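Local coordinates for CD180 antigen (Mus musculus, PDB 3T6Q), which may cooperate with MD-1 and TLR4 in the innate immune response of B cells to bacterial lipopolysaccharide, and leads to NF-kappa-B activation, at residues 10-13 with 14-17; 86-89 with 90-93; 528-531 with 532-535. All blocks are in the same frame, centred on the assembly; numbering follows the deposited sequence.

All three contacts are local turns at the strand-bearing face of a leucine-rich repeat solenoid; no two share a strand, although all lie along the same run of strands. Contact 1 is the partly exposed hairpin at the N-terminal end, where strand 9-12 runs antiparallel to 16-18; backbone bonds with two bulges hold it, joined by a phenol hydroxyl bond, one salt bridge and a glycan. Contacts 2 and 3 are buried and repeat one design: the chain leaves a parallel strand, and an asparagine amide turns back onto a leucine carbonyl. Contact 2, in the third repeat, is touched by another protein chain; contact 3, in the nineteenth, adds an Asx turn and a leucine-isoleucine contact.

Contact 1 of 3, residues 10-13 with 14-17; sequences EKEV and NKTY. With NAG (2-acetamido-2-deoxy-beta-D-glucopyranose), chain P.
Glu-10 pairs with Tyr-17 and Glu-12 with Thr-16 across an antiparallel beta hairpin, the cap at the N-terminal end of the leucine-rich repeat solenoid. The first pair is non-hydrogen-bonded and the second hydrogen-bonded, with a classic bulge between them: Thr-16 O accepts from both Lys-11 N (2.9 Å) and Glu-12 N. A second classic bulge follows at the turn, where Glu-12 O takes both Lys-15 N at 2.8 Å and Thr-16 N at 2.9 Å. On the far side of segment 14-17, strand 37-39 continues the backbone pairing through Cys-37 and Glu-39.

Glu-10 and Tyr-17 run side by side on one face. With CG anti to the backbone N (chi1 176°), the glutamate chain runs past CE1 of the Tyr-17 ring, obliquely to it, its carboxylate plane 61° from the ring, and OE1 receives the phenol proton from Tyr-17 OH at 2.7 Å on its anti lone pair. That same hydroxyl accepts from Asn-14 N at 3.0 Å, so it bridges the strand residue Glu-10 and the turn residue Asn-14. Glu-12 and Lys-15 lie alongside each other on the other flank in a salt bridge, OE2 to NZ 3.5 Å.

Asn-14 carries the sugar: its ND2 is bonded to NAG C1 (1.4 Å), and the acetamido N2 of that NAG rests 3.6 Å from Val-13 CG1.

Contact 2 of 3, residues 86-89 with 90-93; sequences LVLT and ANPL
Asn-91 folds its side chain back over the turn so that the carboxamide faces the carbonyl of Leu-88. Its ND2 donates to Leu-88 O at 3.0 Å, with an N-H...O angle of 163°, so the bond is nearly straight at the hydrogen. The two flat groups do not share a plane, however. The oxygen lies close to the plane of the Asn-91 amide, whereas ND2 stands above the Leu-88 carbonyl plane, 71° out of it, and so does not use a lone pair. CG sits beside the backbone N of Asn-91 (chi1 -74°), which brings the amide back toward the carbonyl it meets. Thr-89 O is near the same nitrogen, at 3.4 Å from ND2, but the angle is too poor for a bond.

The amide has further partners in the preceding coil: ND2 also donates to Leu-64 O, and OD1 accepts from Cys-67 N and Ile-69 N. Bonds at both of its polar ends fix the rotation of this buried group and join two neighbouring turns of the chain.

On the outer side of the bend, the methyls of Thr-89 and Ala-90 lie next to each other, CG2 to CB 4.0 Å, and both residues pack against the backbone of another protein chain. The leucines look elsewhere: Leu-88 and Leu-93 both touch Ile-72 and Phe-112 in the solenoid interior.

Leu-88 to Asn-91 form a type II beta turn, followed by an inverse gamma turn centred on Pro-92. Leu-86, Leu-88 and Leu-93 with Asn-91 follow the LxLxxNxL signature, and an inward asparagine bonding to the backbone of its own turn and of the preceding coil is the hallmark of the leucine-rich repeat.

Contact 3 of 3, residues 528-531 with 532-535; sequences LNLA and SNHI
Leu-530 O is gripped by two side-chain amides: Asn-533 ND2 donates to it at 3.1 Å, and Asn-557, in the next coil, supplies a second ND2. The Asn-533 bond is nearly straight at the hydrogen (169°), and the oxygen lies in the amide plane of Asn-533, yet ND2 stands above the Leu-530 carbonyl plane, 72° out of it. Asn-533 also reaches back to the preceding coil, ND2 to Leu-507 O and OD1 to Leu-512 N. Just upstream, Asn-529 closes an Asx turn, its OD1 accepting from Ala-531 N at 3.0 Å as the chain leaves strand 527-529.

Beyond the amide, Ile-535 meets Leu-530 at about a right angle. The extended CG1 branch of the isoleucine (chi2 165°) carries CD1 to the leucine's flank, 3.8 Å from Leu-530 CD1 and 3.9 Å from its CB.

Leu-528, Leu-530, Asn-533 and Ile-535 occupy the consensus places of a leucine-rich repeat. Asparagines of successive coils thus satisfy two backbone groups of this buried bend, Leu-530 O through Asn-533 and Asn-557 and Ile-535 N through Asn-557 OD1, while Leu-530 and Ile-535 pack together beside them.

Contact 1 of 3, residues 10-13 with 14-17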
loop_
_atom_site.group_PDB
_atom_site.type_symbol
_atom_site.label_atom_id
_atom_site.label_comp_id
_atom_site.label_asym_id
_atom_site.label_seq_id
_atom_site.Cartn_x
_atom_site.Cartn_y
_atom_site.Cartn_z
ATOM N N GLU A 10 -26.022 23.054 0.751
ATOM C CA GLU A 10 -25.777 24.141 -0.169
ATOM C C GLU A 10 -24.918 25.196 0.516
ATOM O O GLU A 10 -25.418 25.999 1.298
ATOM C CB GLU A 10 -27.083 24.758 -0.634
ATOM C CG GLU A 10 -26.868 25.966 -1.521
ATOM C CD GLU A 10 -28.163 26.501 -2.078
ATOM O OE1 GLU A 10 -28.519 26.094 -3.201
ATOM O OE2 GLU A 10 -28.822 27.308 -1.383
ATOM N N LYS A 11 -23.625 25.186 0.228
ATOM C CA LYS A 11 -22.733 26.150 0.827
ATOM C C LYS A 11 -22.828 27.480 0.101
ATOM O O LYS A 11 -22.904 28.508 0.745
ATOM C CB LYS A 11 -21.302 25.628 0.868
ATOM C CG LYS A 11 -21.165 24.420 1.787
ATOM C CD LYS A 11 -19.746 23.888 1.785
ATOM C CE LYS A 11 -18.920 24.532 2.874
ATOM N NZ LYS A 11 -17.471 24.313 2.612
ATOM N N GLU A 12 -22.817 27.461 -1.232
ATOM C CA GLU A 12 -23.059 28.666 -2.040
ATOM C C GLU A 12 -24.111 28.359 -3.076
ATOM O O GLU A 12 -23.892 27.503 -3.930
ATOM C CB GLU A 12 -21.819 29.093 -2.797
ATOM C CG GLU A 12 -20.885 30.034 -2.076
ATOM C CD GLU A 12 -19.775 30.515 -2.996
ATOM O OE1 GLU A 12 -18.617 30.076 -2.812
ATOM O OE2 GLU A 12 -20.067 31.304 -3.925
ATOM N N VAL A 13 -25.239 29.066 -3.002
ATOM C CA VAL A 13 -26.356 28.906 -3.937
ATOM C C VAL A 13 -25.845 28.725 -5.357
ATOM O O VAL A 13 -25.057 29.549 -5.855
ATOM C CB VAL A 13 -27.327 30.125 -3.905
ATOM C CG1 VAL A 13 -28.542 29.861 -4.777
ATOM C CG2 VAL A 13 -27.744 30.462 -2.474
ATOM N N ASN A 14 -26.272 27.630 -5.993
ATOM C CA ASN A 14 -25.928 27.327 -7.392
ATOM C C ASN A 14 -24.450 27.031 -7.688
ATOM O O ASN A 14 -24.102 26.734 -8.832
ATOM C CB ASN A 14 -26.424 28.434 -8.336
ATOM C CG ASN A 14 -27.932 28.532 -8.384
ATOM O OD1 ASN A 14 -28.632 27.517 -8.348
ATOM N ND2 ASN A 14 -28.447 29.767 -8.473
ATOM N N LYS A 15 -23.593 27.104 -6.670
ATOM C CA LYS A 15 -22.156 27.069 -6.904
ATOM C C LYS A 15 -21.397 25.960 -6.160
ATOM O O LYS A 15 -20.557 25.278 -6.763
ATOM C CB LYS A 15 -21.545 28.433 -6.562
ATOM C CG LYS A 15 -20.079 28.550 -6.933
ATOM C CD LYS A 15 -19.546 29.942 -6.636
ATOM C CE LYS A 15 -18.028 29.961 -6.666
ATOM N NZ LYS A 15 -17.508 31.320 -6.351
ATOM N N THR A 16 -21.687 25.793 -4.869
ATOM C CA THR A 16 -20.860 24.927 -3.990
ATOM C C THR A 16 -21.696 24.036 -3.128
ATOM O O THR A 16 -22.500 24.513 -2.344
ATOM C CB THR A 16 -19.966 25.765 -3.079
ATOM O OG1 THR A 16 -19.091 26.528 -3.899
ATOM C CG2 THR A 16 -19.114 24.878 -2.135
ATOM N N TYR A 17 -21.493 22.727 -3.270
ATOM C CA TYR A 17 -22.296 21.742 -2.561
ATOM C C TYR A 17 -21.391 20.758 -1.831
ATOM O O TYR A 17 -20.385 20.284 -2.396
ATOM C CB TYR A 17 -23.284 21.040 -3.511
ATOM C CG TYR A 17 -24.353 22.013 -3.974
ATOM C CD1 TYR A 17 -25.544 22.176 -3.253
ATOM C CD2 TYR A 17 -24.129 22.831 -5.090
ATOM C CE1 TYR A 17 -26.497 23.103 -3.656
ATOM C CE2 TYR A 17 -25.071 23.756 -5.497
ATOM C CZ TYR A 17 -26.246 23.889 -4.778
ATOM O OH TYR A 17 -27.161 24.827 -5.190
HETATM C C1 NAG P . -29.868 30.044 -8.531
HETATM C C2 NAG P . -29.948 31.576 -8.581
HETATM C C3 NAG P . -31.334 32.063 -8.984
HETATM C C4 NAG P . -31.887 31.318 -10.190
HETATM C C5 NAG P . -31.744 29.806 -10.029
HETATM C C6 NAG P . -32.083 29.092 -11.333
HETATM C C7 NAG P . -28.556 32.936 -7.092
HETATM C C8 NAG P . -28.384 33.506 -5.711
HETATM N N2 NAG P . -29.639 32.185 -7.301
HETATM O O3 NAG P . -31.266 33.438 -9.289
HETATM O O4 NAG P . -33.247 31.666 -10.306
HETATM O O5 NAG P . -30.413 29.460 -9.702
HETATM O O6 NAG P . -33.128 28.179 -11.091
HETATM O O7 NAG P . -27.716 33.160 -7.965
#

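Contact 2 of 3, residues 86-89 with 90-93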
loop_
_atom_site.group_PDB
_atom_site.type_symbol
_atom_site.label_atom_id
_atom_site.label_comp_id
_atom_site.label_asym_id
_atom_site.label_seq_id
_atom_site.Cartn_x
_atom_site.Cartn_y
_atom_site.Cartn_z
ATOM N N LEU A 86 -8.621 18.046 -8.915
ATOM C CA LEU A 86 -9.355 16.784 -8.784
ATOM C C LEU A 86 -8.711 15.976 -7.626
ATOM O O LEU A 86 -7.501 15.824 -7.601
ATOM C CB LEU A 86 -9.209 16.023 -10.092
ATOM C CG LEU A 86 -9.765 14.569 -10.106
ATOM C CD1 LEU A 86 -11.237 14.589 -9.777
ATOM C CD2 LEU A 86 -9.419 13.912 -11.436
ATOM N N VAL A 87 -9.513 15.534 -6.661
ATOM C CA VAL A 87 -8.950 14.802 -5.502
ATOM C C VAL A 87 -9.450 13.348 -5.544
ATOM O O VAL A 87 -10.643 13.115 -5.379
ATOM C CB VAL A 87 -9.412 15.429 -4.193
ATOM C CG1 VAL A 87 -8.696 14.797 -2.980
ATOM C CG2 VAL A 87 -9.170 16.957 -4.173
ATOM N N LEU A 88 -8.553 12.400 -5.796
ATOM C CA LEU A 88 -8.922 10.955 -5.840
ATOM C C LEU A 88 -8.270 10.177 -4.695
ATOM O O LEU A 88 -8.133 8.947 -4.737
ATOM C CB LEU A 88 -8.514 10.341 -7.199
ATOM C CG LEU A 88 -9.573 10.713 -8.280
ATOM C CD1 LEU A 88 -8.904 10.561 -9.640
ATOM C CD2 LEU A 88 -10.850 9.853 -8.177
ATOM N N THR A 89 -7.810 10.924 -3.711
ATOM C CA THR A 89 -7.112 10.377 -2.557
ATOM C C THR A 89 -7.907 9.252 -1.867
ATOM O O THR A 89 -9.114 9.375 -1.696
ATOM C CB THR A 89 -6.846 11.522 -1.573
ATOM O OG1 THR A 89 -5.870 12.383 -2.193
ATOM C CG2 THR A 89 -6.253 10.969 -0.224
ATOM N N ALA A 90 -7.195 8.196 -1.469
ATOM C CA ALA A 90 -7.717 7.126 -0.604
ATOM C C ALA A 90 -8.809 6.266 -1.279
ATOM O O ALA A 90 -9.729 5.765 -0.605
ATOM C CB ALA A 90 -8.202 7.645 0.744
ATOM N N ASN A 91 -8.697 6.118 -2.603
ATOM C CA ASN A 91 -9.562 5.193 -3.365
ATOM C C ASN A 91 -8.751 3.974 -3.778
ATOM O O ASN A 91 -7.613 4.109 -4.226
ATOM C CB ASN A 91 -10.187 5.890 -4.615
ATOM C CG ASN A 91 -11.270 6.834 -4.232
ATOM O OD1 ASN A 91 -12.367 6.397 -3.815
ATOM N ND2 ASN A 91 -10.970 8.134 -4.268
ATOM N N PRO A 92 -9.321 2.770 -3.632
ATOM C CA PRO A 92 -8.513 1.574 -3.944
ATOM C C PRO A 92 -8.487 1.217 -5.450
ATOM O O PRO A 92 -9.039 0.173 -5.892
ATOM C CB PRO A 92 -9.227 0.474 -3.121
ATOM C CG PRO A 92 -10.685 0.915 -3.156
ATOM C CD PRO A 92 -10.604 2.422 -2.984
ATOM N N LEU A 93 -7.817 2.058 -6.235
ATOM C CA LEU A 93 -7.989 2.009 -7.687
ATOM C C LEU A 93 -7.291 0.786 -8.268
ATOM O O LEU A 93 -6.129 0.557 -8.022
ATOM C CB LEU A 93 -7.405 3.273 -8.352
ATOM C CG LEU A 93 -8.022 4.600 -7.902
ATOM C CD1 LEU A 93 -7.284 5.803 -8.492
ATOM C CD2 LEU A 93 -9.494 4.618 -8.309
#

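Contact 3 of 3, residues 528-531 with 532-535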
loop_
_atom_site.group_PDB
_atom_site.type_symbol
_atom_site.label_atom_id
_atom_site.label_comp_id
_atom_site.label_asym_id
_atom_site.label_seq_id
_atom_site.Cartn_x
_atom_site.Cartn_y
_atom_site.Cartn_z
ATOM N N LEU A 528 -19.134 47.071 14.830
ATOM C CA LEU A 528 -19.486 47.124 16.256
ATOM C C LEU A 528 -19.994 45.749 16.643
ATOM O O LEU A 528 -21.070 45.346 16.214
ATOM C CB LEU A 528 -20.564 48.139 16.527
ATOM C CG LEU A 528 -21.134 48.143 17.970
ATOM C CD1 LEU A 528 -20.062 48.395 19.018
ATOM C CD2 LEU A 528 -22.226 49.203 18.084
ATOM N N ASN A 529 -19.196 45.016 17.405
ATOM C CA ASN A 529 -19.610 43.684 17.834
ATOM C C ASN A 529 -20.170 43.762 19.242
ATOM O O ASN A 529 -19.430 44.031 20.183
ATOM C CB ASN A 529 -18.405 42.714 17.792
ATOM C CG ASN A 529 -18.813 41.270 17.985
ATOM O OD1 ASN A 529 -19.972 40.968 18.234
ATOM N ND2 ASN A 529 -17.840 40.361 17.885
ATOM N N LEU A 530 -21.491 43.568 19.365
ATOM C CA LEU A 530 -22.169 43.524 20.656
ATOM C C LEU A 530 -22.643 42.097 20.999
ATOM O O LEU A 530 -23.543 41.936 21.824
ATOM C CB LEU A 530 -23.357 44.511 20.701
ATOM C CG LEU A 530 -22.844 45.970 20.827
ATOM C CD1 LEU A 530 -23.917 47.012 20.535
ATOM C CD2 LEU A 530 -22.256 46.212 22.196
ATOM N N ALA A 531 -22.067 41.067 20.370
ATOM C CA ALA A 531 -22.551 39.703 20.576
ATOM C C ALA A 531 -22.433 39.321 22.041
ATOM O O ALA A 531 -21.502 39.779 22.730
ATOM C CB ALA A 531 -21.761 38.690 19.715
ATOM N N SER A 532 -23.365 38.481 22.529
ATOM C CA SER A 532 -23.303 37.949 23.894
ATOM C C SER A 532 -23.188 39.033 24.945
ATOM O O SER A 532 -22.219 39.089 25.687
ATOM C CB SER A 532 -22.168 36.937 24.093
ATOM O OG SER A 532 -22.362 35.846 23.213
ATOM N N ASN A 533 -24.167 39.910 24.973
ATOM C CA ASN A 533 -24.280 40.880 26.046
ATOM C C ASN A 533 -25.670 40.744 26.658
ATOM O O ASN A 533 -26.283 39.702 26.501
ATOM C CB ASN A 533 -24.032 42.267 25.464
ATOM C CG ASN A 533 -22.559 42.597 25.511
ATOM O OD1 ASN A 533 -22.013 42.722 26.596
ATOM N ND2 ASN A 533 -21.888 42.622 24.343
ATOM N N HIS A 534 -26.173 41.799 27.289
ATOM C CA HIS A 534 -27.504 41.751 27.925
ATOM C C HIS A 534 -28.401 42.766 27.281
ATOM O O HIS A 534 -29.262 43.369 27.957
ATOM C CB HIS A 534 -27.407 42.128 29.406
ATOM C CG HIS A 534 -26.867 41.037 30.324
ATOM N ND1 HIS A 534 -26.187 39.958 29.883
ATOM C CD2 HIS A 534 -26.893 40.938 31.710
ATOM C CE1 HIS A 534 -25.811 39.193 30.932
ATOM N NE2 HIS A 534 -26.238 39.798 32.052
ATOM N N ILE A 535 -28.239 42.990 25.986
ATOM C CA ILE A 535 -29.095 43.964 25.314
ATOM C C ILE A 535 -30.511 43.389 25.089
ATOM O O ILE A 535 -30.658 42.319 24.508
ATOM C CB ILE A 535 -28.440 44.454 24.015
ATOM C CG1 ILE A 535 -27.171 45.274 24.372
ATOM C CG2 ILE A 535 -29.418 45.293 23.215
ATOM C CD1 ILE A 535 -26.232 45.505 23.200
#